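Local coordinates for protein lovastatin nonaketide synthase, polyketide synthase component (Aspergillus terreus, PDB 7CPX) that builds the dihydromonacolin L precursor of lovastatin from malonyl-CoA, as an iterative, multidomain polyketide synthase that works as a homodimer together with lovC, at residues Ile1985-Ser1995 and Ser2008-His2020. The protein carries 2 engineered substitutions. Residues are numbered along the deposited sequence; the frame is centred on the assembly and turned at random.
Sequences IGLQVHLATTS and SWLTLHARDTDWH
The carbonyl oxygen of L2010 draws two backbone N-H groups. T1993 N donates across the contact at 3.0 Å, with an N-H...O angle of 156° but from above the carbonyl plane, and L2012 N adds a weak bond at 2.7 Å that closes an inverse gamma turn centred on T2011. L2010 N in turn donates to L1991 O, so L2010 bonds to the residues flanking A1992, the signature of a parallel bridge. This pairing adds the short, weakly bonded strand 2010-2011 at one edge, within this chain, of a five-stranded parallel sheet ordered 3-2-1-4-5, a Rossmann-like parallel sheet consistent with the nonfunctional enoylreductase region. Beside it, L1991 and W2009 run the same way: chi1 of -57°, with CG anti to the carbonyl carbon, carries CD1 of L1991 over the indole face, 3.7 Å from the five-membered ring centroid and 26° off its normal. T1993 CG2 meets W2009 CB at 3.7 Å and T2011 CG2 at 3.8 Å. On the opposite face, A1992 CB reaches L2012 CD1 at 3.6 Å; L2012 also packs on M2048 of helix 2041-2051. Beyond the strand, R2015 forms a salt bridge with E1021 in the dehydratase domain of the second subunit.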
loop_
_atom_site.group_PDB
_atom_site.type_symbol
_atom_site.label_atom_id
_atom_site.label_comp_id
_atom_site.label_asym_id
_atom_site.label_seq_id
_atom_site.Cartn_x
_atom_site.Cartn_y
_atom_site.Cartn_z
ATOM N N ILE A 1985 -20.978 43.352 -33.976
ATOM C CA ILE A 1985 -19.586 43.374 -34.413
ATOM C C ILE A 1985 -19.349 42.493 -35.630
ATOM O O ILE A 1985 -18.225 42.457 -36.151
ATOM C CB ILE A 1985 -18.655 42.938 -33.262
ATOM C CG1 ILE A 1985 -17.217 43.390 -33.527
ATOM C CG2 ILE A 1985 -18.703 41.429 -33.087
ATOM C CD1 ILE A 1985 -16.267 43.107 -32.380
ATOM N N GLY A 1986 -20.370 41.784 -36.105
ATOM C CA GLY A 1986 -20.202 40.907 -37.246
ATOM C C GLY A 1986 -19.312 39.714 -36.984
ATOM O O GLY A 1986 -18.554 39.309 -37.870
ATOM N N LEU A 1987 -19.382 39.138 -35.787
ATOM C CA LEU A 1987 -18.637 37.937 -35.437
ATOM C C LEU A 1987 -19.621 36.813 -35.145
ATOM O O LEU A 1987 -20.512 36.965 -34.303
ATOM C CB LEU A 1987 -17.729 38.187 -34.230
ATOM C CG LEU A 1987 -16.916 36.992 -33.723
ATOM C CD1 LEU A 1987 -16.246 36.268 -34.873
ATOM C CD2 LEU A 1987 -15.874 37.440 -32.712
ATOM N N GLN A 1988 -19.455 35.690 -35.839
ATOM C CA GLN A 1988 -20.376 34.563 -35.729
ATOM C C GLN A 1988 -20.162 33.871 -34.389
ATOM O O GLN A 1988 -19.218 33.099 -34.213
ATOM C CB GLN A 1988 -20.168 33.597 -36.889
ATOM C CG GLN A 1988 -21.129 32.425 -36.900
ATOM C CD GLN A 1988 -21.117 31.679 -38.220
ATOM O OE1 GLN A 1988 -21.648 32.160 -39.221
ATOM N NE2 GLN A 1988 -20.505 30.501 -38.230
ATOM N N VAL A 1989 -21.053 34.135 -33.439
ATOM C CA VAL A 1989 -20.957 33.590 -32.091
ATOM C C VAL A 1989 -21.880 32.387 -31.983
ATOM O O VAL A 1989 -23.073 32.479 -32.298
ATOM C CB VAL A 1989 -21.319 34.651 -31.038
ATOM C CG1 VAL A 1989 -21.380 34.024 -29.658
ATOM C CG2 VAL A 1989 -20.315 35.787 -31.065
ATOM N N HIS A 1990 -21.331 31.261 -31.539
ATOM C CA HIS A 1990 -22.102 30.063 -31.252
ATOM C C HIS A 1990 -22.205 29.892 -29.745
ATOM O O HIS A 1990 -21.259 30.197 -29.013
ATOM C CB HIS A 1990 -21.457 28.825 -31.877
ATOM C CG HIS A 1990 -21.298 28.909 -33.362
ATOM N ND1 HIS A 1990 -22.323 28.628 -34.238
ATOM C CD2 HIS A 1990 -20.230 29.241 -34.126
ATOM C CE1 HIS A 1990 -21.895 28.785 -35.478
ATOM N NE2 HIS A 1990 -20.629 29.156 -35.438
ATOM N N LEU A 1991 -23.360 29.425 -29.284
ATOM C CA LEU A 1991 -23.613 29.208 -27.867
ATOM C C LEU A 1991 -23.728 27.717 -27.596
ATOM O O LEU A 1991 -24.463 27.010 -28.294
ATOM C CB LEU A 1991 -24.891 29.916 -27.419
ATOM C CG LEU A 1991 -24.973 31.424 -27.654
ATOM C CD1 LEU A 1991 -26.230 31.977 -27.011
ATOM C CD2 LEU A 1991 -23.741 32.129 -27.116
ATOM N N ALA A 1992 -23.005 27.244 -26.585
ATOM C CA ALA A 1992 -23.090 25.868 -26.127
ATOM C C ALA A 1992 -23.405 25.872 -24.640
ATOM O O ALA A 1992 -22.777 26.608 -23.874
ATOM C CB ALA A 1992 -21.788 25.114 -26.396
ATOM N N THR A 1993 -24.380 25.062 -24.238
ATOM C CA THR A 1993 -24.793 24.972 -22.847
ATOM C C THR A 1993 -24.816 23.516 -22.414
ATOM O O THR A 1993 -25.257 22.641 -23.165
ATOM C CB THR A 1993 -26.178 25.600 -22.629
ATOM O OG1 THR A 1993 -26.520 25.536 -21.240
ATOM C CG2 THR A 1993 -27.235 24.867 -23.441
ATOM N N THR A 1994 -24.335 23.263 -21.200
ATOM C CA THR A 1994 -24.324 21.930 -20.618
ATOM C C THR A 1994 -25.520 21.683 -19.709
ATOM O O THR A 1994 -25.594 20.627 -19.071
ATOM C CB THR A 1994 -23.027 21.708 -19.838
ATOM O OG1 THR A 1994 -22.933 22.665 -18.776
ATOM C CG2 THR A 1994 -21.827 21.855 -20.755
ATOM N N SER A 1995 -26.449 22.629 -19.632
ATOM C CA SER A 1995 -27.630 22.478 -18.794
ATOM C C SER A 1995 -28.463 21.280 -19.239
ATOM O O SER A 1995 -28.799 21.149 -20.416
ATOM C CB SER A 1995 -28.476 23.751 -18.837
ATOM O OG SER A 1995 -29.623 23.629 -18.015
ATOM N N SER A 2008 -30.161 28.923 -31.652
ATOM C CA SER A 2008 -30.371 28.569 -30.254
ATOM C C SER A 2008 -29.096 27.999 -29.643
ATOM O O SER A 2008 -28.095 27.809 -30.334
ATOM C CB SER A 2008 -31.512 27.560 -30.121
ATOM O OG SER A 2008 -31.702 27.182 -28.769
ATOM N N TRP A 2009 -29.141 27.731 -28.342
ATOM C CA TRP A 2009 -27.992 27.162 -27.655
ATOM C C TRP A 2009 -27.715 25.750 -28.151
ATOM O O TRP A 2009 -28.635 24.958 -28.372
ATOM C CB TRP A 2009 -28.232 27.138 -26.146
ATOM C CG TRP A 2009 -28.149 28.480 -25.495
ATOM C CD1 TRP A 2009 -27.067 29.016 -24.863
ATOM C CD2 TRP A 2009 -29.192 29.457 -25.404
ATOM N NE1 TRP A 2009 -27.369 30.266 -24.386
ATOM C CE2 TRP A 2009 -28.667 30.563 -24.705
ATOM C CE3 TRP A 2009 -30.516 29.506 -25.847
ATOM C CZ2 TRP A 2009 -29.421 31.703 -24.439
ATOM C CZ3 TRP A 2009 -31.262 30.640 -25.582
ATOM C CH2 TRP A 2009 -30.713 31.722 -24.883
ATOM N N LEU A 2010 -26.434 25.437 -28.326
ATOM C CA LEU A 2010 -26.007 24.078 -28.647
ATOM C C LEU A 2010 -25.970 23.289 -27.346
ATOM O O LEU A 2010 -24.989 23.340 -26.600
ATOM C CB LEU A 2010 -24.649 24.088 -29.339
ATOM C CG LEU A 2010 -24.040 22.717 -29.642
ATOM C CD1 LEU A 2010 -24.986 21.869 -30.477
ATOM C CD2 LEU A 2010 -22.706 22.877 -30.349
ATOM N N THR A 2011 -27.041 22.547 -27.072
ATOM C CA THR A 2011 -27.217 21.882 -25.782
ATOM C C THR A 2011 -26.265 20.693 -25.701
ATOM O O THR A 2011 -26.630 19.537 -25.928
ATOM C CB THR A 2011 -28.664 21.445 -25.593
ATOM O OG1 THR A 2011 -29.073 20.640 -26.705
ATOM C CG2 THR A 2011 -29.579 22.657 -25.478
ATOM N N LEU A 2012 -25.012 20.992 -25.369
ATOM C CA LEU A 2012 -24.024 19.957 -25.123
ATOM C C LEU A 2012 -24.263 19.337 -23.751
ATOM O O LEU A 2012 -25.237 19.643 -23.056
ATOM C CB LEU A 2012 -22.613 20.531 -25.221
ATOM C CG LEU A 2012 -22.214 21.155 -26.556
ATOM C CD1 LEU A 2012 -20.801 21.701 -26.473
ATOM C CD2 LEU A 2012 -22.326 20.143 -27.681
ATOM N N HIS A 2013 -23.359 18.448 -23.353
ATOM C CA HIS A 2013 -23.422 17.810 -22.050
ATOM C C HIS A 2013 -22.008 17.588 -21.546
ATOM O O HIS A 2013 -21.106 17.272 -22.327
ATOM C CB HIS A 2013 -24.167 16.473 -22.114
ATOM C CG HIS A 2013 -24.594 15.953 -20.778
ATOM N ND1 HIS A 2013 -23.700 15.493 -19.836
ATOM C CD2 HIS A 2013 -25.823 15.815 -20.227
ATOM C CE1 HIS A 2013 -24.358 15.098 -18.761
ATOM N NE2 HIS A 2013 -25.649 15.282 -18.973
ATOM N N ALA A 2014 -21.817 17.754 -20.242
ATOM C CA ALA A 2014 -20.524 17.455 -19.653
ATOM C C ALA A 2014 -20.198 15.982 -19.855
ATOM O O ALA A 2014 -21.089 15.133 -19.947
ATOM C CB ALA A 2014 -20.517 17.806 -18.167
ATOM N N ARG A 2015 -18.904 15.685 -19.945
ATOM C CA ARG A 2015 -18.401 14.340 -20.200
ATOM C C ARG A 2015 -18.753 13.841 -21.597
ATOM O O ARG A 2015 -18.719 12.634 -21.850
ATOM C CB ARG A 2015 -18.909 13.348 -19.147
ATOM C CG ARG A 2015 -18.281 13.533 -17.779
ATOM C CD ARG A 2015 -19.244 13.160 -16.668
ATOM N NE ARG A 2015 -20.104 14.275 -16.293
ATOM C CZ ARG A 2015 -19.758 15.234 -15.445
ATOM N NH1 ARG A 2015 -18.563 15.257 -14.876
ATOM N NH2 ARG A 2015 -20.631 16.197 -15.163
ATOM N N ASP A 2016 -19.092 14.744 -22.513
ATOM C CA ASP A 2016 -19.349 14.350 -23.891
ATOM C C ASP A 2016 -18.062 13.897 -24.571
ATOM O O ASP A 2016 -16.969 14.396 -24.285
ATOM C CB ASP A 2016 -19.969 15.505 -24.676
ATOM C CG ASP A 2016 -21.484 15.460 -24.686
ATOM O OD1 ASP A 2016 -22.044 14.349 -24.794
ATOM O OD2 ASP A 2016 -22.114 16.533 -24.591
ATOM N N THR A 2017 -18.203 12.940 -25.483
ATOM C CA THR A 2017 -17.049 12.391 -26.177
ATOM C C THR A 2017 -16.533 13.369 -27.225
ATOM O O THR A 2017 -17.279 14.189 -27.767
ATOM C CB THR A 2017 -17.405 11.065 -26.848
ATOM O OG1 THR A 2017 -18.313 11.305 -27.930
ATOM C CG2 THR A 2017 -18.050 10.121 -25.852
ATOM N N ASP A 2018 -15.234 13.268 -27.515
ATOM C CA ASP A 2018 -14.639 14.131 -28.528
ATOM C C ASP A 2018 -15.256 13.890 -29.898
ATOM O O ASP A 2018 -15.403 14.829 -30.687
ATOM C CB ASP A 2018 -13.127 13.912 -28.583
ATOM C CG ASP A 2018 -12.759 12.488 -28.943
ATOM O OD1 ASP A 2018 -13.536 11.570 -28.610
ATOM O OD2 ASP A 2018 -11.692 12.287 -29.560
ATOM N N TRP A 2019 -15.614 12.641 -30.203
ATOM C CA TRP A 2019 -16.254 12.348 -31.481
ATOM C C TRP A 2019 -17.595 13.062 -31.598
ATOM O O TRP A 2019 -17.924 13.618 -32.653
ATOM C CB TRP A 2019 -16.432 10.839 -31.635
ATOM C CG TRP A 2019 -17.215 10.448 -32.842
ATOM C CD1 TRP A 2019 -16.721 10.143 -34.075
ATOM C CD2 TRP A 2019 -18.637 10.319 -32.935
ATOM N NE1 TRP A 2019 -17.748 9.832 -34.931
ATOM C CE2 TRP A 2019 -18.935 9.934 -34.255
ATOM C CE3 TRP A 2019 -19.687 10.494 -32.029
ATOM C CZ2 TRP A 2019 -20.239 9.718 -34.692
ATOM C CZ3 TRP A 2019 -20.980 10.280 -32.464
ATOM C CH2 TRP A 2019 -21.246 9.896 -33.784
ATOM N N HIS A 2020 -18.384 13.058 -30.522
ATOM C CA HIS A 2020 -19.658 13.767 -30.540
ATOM C C HIS A 2020 -19.446 15.261 -30.743
ATOM O O HIS A 2020 -20.196 15.908 -31.483
ATOM C CB HIS A 2020 -20.420 13.506 -29.241
ATOM C CG HIS A 2020 -21.660 14.328 -29.093
ATOM N ND1 HIS A 2020 -22.821 14.058 -29.785
ATOM C CD2 HIS A 2020 -21.921 15.418 -28.333
ATOM C CE1 HIS A 2020 -23.744 14.944 -29.455
ATOM N NE2 HIS A 2020 -23.222 15.781 -28.576
#